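Local coordinates for cytoplasmic protein (Cryptococcus neoformans var. grubii serotype A, PDB 7LPO) that probably hydrolyses the beta-glucosidic bond of steryl glucosides, as a sterylglucosidase of glycoside hydrolase family 5, at residues Asp145-Phe150 with Ser154-Trp159; Leu108-Ala111 with Tyr116-Ala119. All coordinates share one frame; numbering follows the deposited sequence.

Contact 1: Asp145-Phe150 with Ser154-Trp159; sequences DVWSRF and SGAPLW
D145 and S154 form a single antiparallel bridge of the hydrogen-bonded type, with both backbone bonds present: D145 N gives to S154 O at 2.8 Å, and S154 N gives to D145 O at 3.0 Å. A third bond joins their side chains. S154 OG donates to D145 OD2 at 2.9 Å, meeting the carboxylate on its anti side and 28° out of its plane; H143 NE2 and K48 NZ also hold OD2. The D145 side chain lies about 4 Å from a bound Tris molecule, which fits the position of this loop after strand 137-143, at the C-terminal end of a TIM-barrel strand, where family 5 glycoside hydrolases carry their active site. At W147 the backbone O takes A156 N at 2.8 Å, with an N-H...O angle of 156°. The indole, its CG anti to the backbone N (chi1 -177°), returns to the same partner: A156 CB sits 3.4 Å above the ring plane, offset toward the rim on the NE1-CE2 side, a CH-pi contact with the five-membered ring. NE1 itself is bonded to T160 OG1. S148 lays its CB against A156 O, while its OG pairs with T151 OG1. The R149 backbone N donates to a water that also lies within hydrogen-bonding distance of A156 O, and the R149 guanidinium forms a salt bridge with E106. F150 then turns its ring against L158, the two side chains crossing at about a right angle. L158 CB stands 3.6 Å above one face, near the CE2 rim, and L158 CD1 lies 3.7 Å from F150 CG; A156 O approaches the same ring at its edge, beside F150 CE2.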
loop_
_atom_site.group_PDB
_atom_site.type_symbol
_atom_site.label_atom_id
_atom_site.label_comp_id
_atom_site.label_asym_id
_atom_site.label_seq_id
_atom_site.Cartn_x
_atom_site.Cartn_y
_atom_site.Cartn_z
ATOM N N ASP A 145 2.144 8.471 2.426
ATOM C CA ASP A 145 3.375 7.917 2.965
ATOM C C ASP A 145 4.004 9.011 3.809
ATOM O O ASP A 145 4.186 10.129 3.326
ATOM C CB ASP A 145 4.339 7.470 1.861
ATOM C CG ASP A 145 3.761 6.389 0.989
ATOM O OD1 ASP A 145 3.728 5.219 1.444
ATOM O OD2 ASP A 145 3.344 6.705 -0.149
ATOM N N VAL A 146 4.308 8.690 5.065
ATOM C CA VAL A 146 4.885 9.619 6.035
ATOM C C VAL A 146 4.219 10.986 5.940
ATOM O O VAL A 146 4.890 12.027 5.894
ATOM C CB VAL A 146 6.417 9.707 5.880
ATOM C CG1 VAL A 146 7.041 8.367 6.267
ATOM C CG2 VAL A 146 6.831 10.063 4.480
ATOM N N TRP A 147 2.885 10.953 5.940
ATOM C CA TRP A 147 1.958 12.081 6.001
ATOM C C TRP A 147 1.793 12.830 4.684
ATOM O O TRP A 147 0.653 13.055 4.258
ATOM C CB TRP A 147 2.348 13.092 7.086
ATOM C CG TRP A 147 1.330 14.214 7.191
ATOM C CD1 TRP A 147 1.493 15.501 6.789
ATOM C CD2 TRP A 147 -0.013 14.120 7.688
ATOM N NE1 TRP A 147 0.342 16.218 7.006
ATOM C CE2 TRP A 147 -0.598 15.394 7.557
ATOM C CE3 TRP A 147 -0.779 13.077 8.219
ATOM C CZ2 TRP A 147 -1.908 15.658 7.950
ATOM C CZ3 TRP A 147 -2.072 13.342 8.619
ATOM C CH2 TRP A 147 -2.628 14.623 8.481
ATOM N N SER A 148 2.892 13.230 4.045
ATOM C CA SER A 148 2.794 14.072 2.855
ATOM C C SER A 148 4.124 14.122 2.121
ATOM O O SER A 148 5.165 13.775 2.675
ATOM C CB SER A 148 2.368 15.499 3.220
ATOM O OG SER A 148 3.346 16.111 4.042
ATOM N N ARG A 149 4.076 14.590 0.867
ATOM C CA ARG A 149 5.312 14.847 0.121
ATOM C C ARG A 149 6.227 15.807 0.875
ATOM O O ARG A 149 7.455 15.667 0.849
ATOM C CB ARG A 149 5.007 15.444 -1.253
ATOM C CG ARG A 149 4.284 14.550 -2.222
ATOM C CD ARG A 149 4.274 15.158 -3.626
ATOM N NE ARG A 149 3.562 16.440 -3.703
ATOM C CZ ARG A 149 4.046 17.540 -4.276
ATOM N NH1 ARG A 149 5.252 17.541 -4.821
ATOM N NH2 ARG A 149 3.319 18.649 -4.309
ATOM N N PHE A 150 5.644 16.806 1.530
ATOM C CA PHE A 150 6.399 17.840 2.233
ATOM C C PHE A 150 7.030 17.332 3.517
ATOM O O PHE A 150 7.861 18.040 4.089
ATOM C CB PHE A 150 5.446 19.018 2.462
ATOM C CG PHE A 150 4.586 19.286 1.252
ATOM C CD1 PHE A 150 5.138 19.855 0.115
ATOM C CD2 PHE A 150 3.269 18.875 1.213
ATOM C CE1 PHE A 150 4.391 20.046 -1.009
ATOM C CE2 PHE A 150 2.510 19.062 0.083
ATOM C CZ PHE A 150 3.070 19.647 -1.034
ATOM N N SER A 154 4.144 11.174 0.532
ATOM C CA SER A 154 2.976 11.496 -0.271
ATOM C C SER A 154 1.805 11.654 0.677
ATOM O O SER A 154 1.865 11.229 1.833
ATOM C CB SER A 154 2.678 10.410 -1.310
ATOM O OG SER A 154 2.081 9.265 -0.713
ATOM N N GLY A 155 0.738 12.269 0.173
ATOM C CA GLY A 155 -0.498 12.302 0.926
ATOM C C GLY A 155 -1.152 13.658 1.105
ATOM O O GLY A 155 -1.880 14.119 0.224
ATOM N N ALA A 156 -0.908 14.297 2.238
ATOM C CA ALA A 156 -1.705 15.438 2.659
ATOM C C ALA A 156 -1.259 16.736 1.979
ATOM O O ALA A 156 -0.093 16.883 1.598
ATOM C CB ALA A 156 -1.627 15.597 4.170
ATOM N N PRO A 157 -2.174 17.693 1.811
ATOM C CA PRO A 157 -1.788 18.974 1.211
ATOM C C PRO A 157 -0.895 19.782 2.138
ATOM O O PRO A 157 -0.929 19.642 3.362
ATOM C CB PRO A 157 -3.126 19.680 0.957
ATOM C CG PRO A 157 -4.104 19.024 1.875
ATOM C CD PRO A 157 -3.626 17.596 2.049
ATOM N N LEU A 158 -0.089 20.649 1.524
ATOM C CA LEU A 158 0.904 21.415 2.272
ATOM C C LEU A 158 0.282 22.224 3.405
ATOM O O LEU A 158 0.929 22.440 4.439
ATOM C CB LEU A 158 1.657 22.343 1.318
ATOM C CG LEU A 158 2.624 23.362 1.912
ATOM C CD1 LEU A 158 3.831 22.682 2.536
ATOM C CD2 LEU A 158 3.054 24.321 0.808
ATOM N N TRP A 159 -0.957 22.682 3.243
ATOM C CA TRP A 159 -1.506 23.535 4.282
ATOM C C TRP A 159 -1.749 22.788 5.588
ATOM O O TRP A 159 -1.932 23.444 6.619
ATOM C CB TRP A 159 -2.792 24.216 3.802
ATOM C CG TRP A 159 -3.915 23.331 3.313
ATOM C CD1 TRP A 159 -4.255 23.088 2.018
ATOM C CD2 TRP A 159 -4.869 22.626 4.114
ATOM N NE1 TRP A 159 -5.355 22.270 1.958
ATOM C CE2 TRP A 159 -5.751 21.971 3.233
ATOM C CE3 TRP A 159 -5.064 22.490 5.490
ATOM C CZ2 TRP A 159 -6.802 21.182 3.682
ATOM C CZ3 TRP A 159 -6.109 21.705 5.935
ATOM C CH2 TRP A 159 -6.966 21.060 5.034
HETATM O O HOH W 1 1.480 15.447 -0.165
#

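Contact 2: Leu108-Ala111 with Tyr116-Ala119; sequences LEHA and YDYA
H110 and D117 are joined by a histidine-carboxylate hydrogen bond across the loop between two helices. H110 NE2 donates to D117 OD2 at 2.7 Å with an N-H...O angle of 162°. The acceptor lies in the plane of the imidazole, but ring and carboxylate planes are 75° apart, and the proton arrives on the anti side of OD2. H110 CG stands between its backbone N and carbonyl carbon (chi1 50°), which swings the ring across toward D117. Its other nitrogen, ND1, is bonded to G68 O; with an acceptor at each nitrogen, the imidazole may well be doubly protonated and its rotation fixed. Between this pair and the E109-Y116 pair runs a backbone bond: D117 N donates to L108 O at 2.8 Å, coming from above the carbonyl plane. The same oxygen is approached by Y116 CA at 3.2 Å, a CA-H...O contact. On the other flank E109 and Y116 lie side by side and point the same way, with E109 OE2 3.5 Å from Y116 CE1. The E109 carboxylate is held by K114 N at OE2 and by W105 NE1 at OE1. A water sits between E109 OE2 and Y116 OH, at distances short enough to make its exact position doubtful. Helix 232-254 packs against both E109 and Y116. D117 is also the centre of an inverse gamma turn and the N-cap residue of helix 118-133: OD1 caps Y120 N while OD2 receives H110, in the connection from TIM-barrel strand 98-104, by way of the short helix 105-109, to helix 118-133.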
loop_
_atom_site.group_PDB
_atom_site.type_symbol
_atom_site.label_atom_id
_atom_site.label_comp_id
_atom_site.label_asym_id
_atom_site.label_seq_id
_atom_site.Cartn_x
_atom_site.Cartn_y
_atom_site.Cartn_z
ATOM N N LEU A 108 -6.875 16.237 -4.076
ATOM C CA LEU A 108 -8.268 16.633 -3.933
ATOM C C LEU A 108 -8.458 17.991 -3.267
ATOM O O LEU A 108 -9.487 18.636 -3.504
ATOM C CB LEU A 108 -9.041 15.593 -3.114
ATOM C CG LEU A 108 -9.200 14.188 -3.676
ATOM C CD1 LEU A 108 -9.883 13.290 -2.634
ATOM C CD2 LEU A 108 -9.986 14.179 -4.974
ATOM N N GLU A 109 -7.510 18.448 -2.432
ATOM C CA GLU A 109 -7.745 19.639 -1.615
ATOM C C GLU A 109 -6.498 20.514 -1.513
ATOM O O GLU A 109 -6.322 21.237 -0.526
ATOM C CB GLU A 109 -8.237 19.244 -0.212
ATOM C CG GLU A 109 -9.024 20.305 0.545
ATOM C CD GLU A 109 -9.698 19.759 1.814
ATOM O OE1 GLU A 109 -9.400 18.627 2.233
ATOM O OE2 GLU A 109 -10.534 20.463 2.404
ATOM N N HIS A 110 -5.645 20.487 -2.534
ATOM C CA HIS A 110 -4.421 21.281 -2.503
ATOM C C HIS A 110 -4.702 22.774 -2.462
ATOM O O HIS A 110 -3.885 23.543 -1.939
ATOM C CB HIS A 110 -3.568 20.973 -3.725
ATOM C CG HIS A 110 -4.325 21.031 -5.013
ATOM N ND1 HIS A 110 -4.562 22.210 -5.688
ATOM C CD2 HIS A 110 -4.909 20.053 -5.744
ATOM C CE1 HIS A 110 -5.262 21.956 -6.781
ATOM N NE2 HIS A 110 -5.486 20.655 -6.838
ATOM N N ALA A 111 -5.825 23.211 -3.033
ATOM C CA ALA A 111 -6.105 24.643 -3.119
ATOM C C ALA A 111 -6.338 25.288 -1.759
ATOM O O ALA A 111 -6.146 26.496 -1.627
ATOM C CB ALA A 111 -7.325 24.889 -4.012
ATOM N N TYR A 116 -12.096 22.023 -3.124
ATOM C CA TYR A 116 -11.892 20.709 -3.707
ATOM C C TYR A 116 -11.641 20.811 -5.208
ATOM O O TYR A 116 -12.326 21.554 -5.920
ATOM C CB TYR A 116 -13.103 19.812 -3.427
ATOM C CG TYR A 116 -13.399 19.636 -1.952
ATOM C CD1 TYR A 116 -12.518 18.955 -1.122
ATOM C CD2 TYR A 116 -14.559 20.155 -1.391
ATOM C CE1 TYR A 116 -12.783 18.795 0.227
ATOM C CE2 TYR A 116 -14.831 20.008 -0.047
ATOM C CZ TYR A 116 -13.940 19.321 0.756
ATOM O OH TYR A 116 -14.213 19.179 2.091
ATOM N N ASP A 117 -10.658 20.040 -5.686
ATOM C CA ASP A 117 -10.309 19.990 -7.108
ATOM C C ASP A 117 -11.317 19.083 -7.807
ATOM O O ASP A 117 -11.099 17.882 -8.000
ATOM C CB ASP A 117 -8.879 19.499 -7.300
ATOM C CG ASP A 117 -8.357 19.755 -8.711
ATOM O OD1 ASP A 117 -9.178 19.841 -9.646
ATOM O OD2 ASP A 117 -7.127 19.850 -8.892
ATOM N N TYR A 118 -12.452 19.679 -8.187
ATOM C CA TYR A 118 -13.503 18.915 -8.847
ATOM C C TYR A 118 -13.059 18.407 -10.207
ATOM O O TYR A 118 -13.527 17.356 -10.654
ATOM C CB TYR A 118 -14.756 19.776 -8.966
ATOM C CG TYR A 118 -15.406 19.979 -7.628
ATOM C CD1 TYR A 118 -16.038 18.930 -6.995
ATOM C CD2 TYR A 118 -15.366 21.208 -6.981
ATOM C CE1 TYR A 118 -16.633 19.088 -5.760
ATOM C CE2 TYR A 118 -15.957 21.374 -5.730
ATOM C CZ TYR A 118 -16.590 20.303 -5.136
ATOM O OH TYR A 118 -17.185 20.424 -3.912
ATOM N N ALA A 119 -12.132 19.107 -10.857
ATOM C CA ALA A 119 -11.648 18.643 -12.149
ATOM C C ALA A 119 -10.858 17.352 -12.004
ATOM O O ALA A 119 -10.990 16.445 -12.832
ATOM C CB ALA A 119 -10.798 19.727 -12.808
HETATM O O HOH W 2 -12.156 19.004 3.450
#

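From the N terminus, contact 2 comes first: 108-111 meets 116-119 across four intervening residues, closing the loop between helix 105-109 and helix 118-133. That second helix leads into strand 137-143, after which contact 1 closes a three-residue loop between 145-150 and 154-159. The two are in series, neither nested nor crossed. They nonetheless touch, with centres about 15 Å apart: W159 NE1 probably donates to E109 O at 2.9 Å, and P157 CB packs 4.0 Å from H110 CA. Backbone hydrogen bonding between G155 and E106 of helix 105-109 adds to the join. Together they connect the loops following the neighbouring parallel strands 98-104 and 137-143 of the barrel.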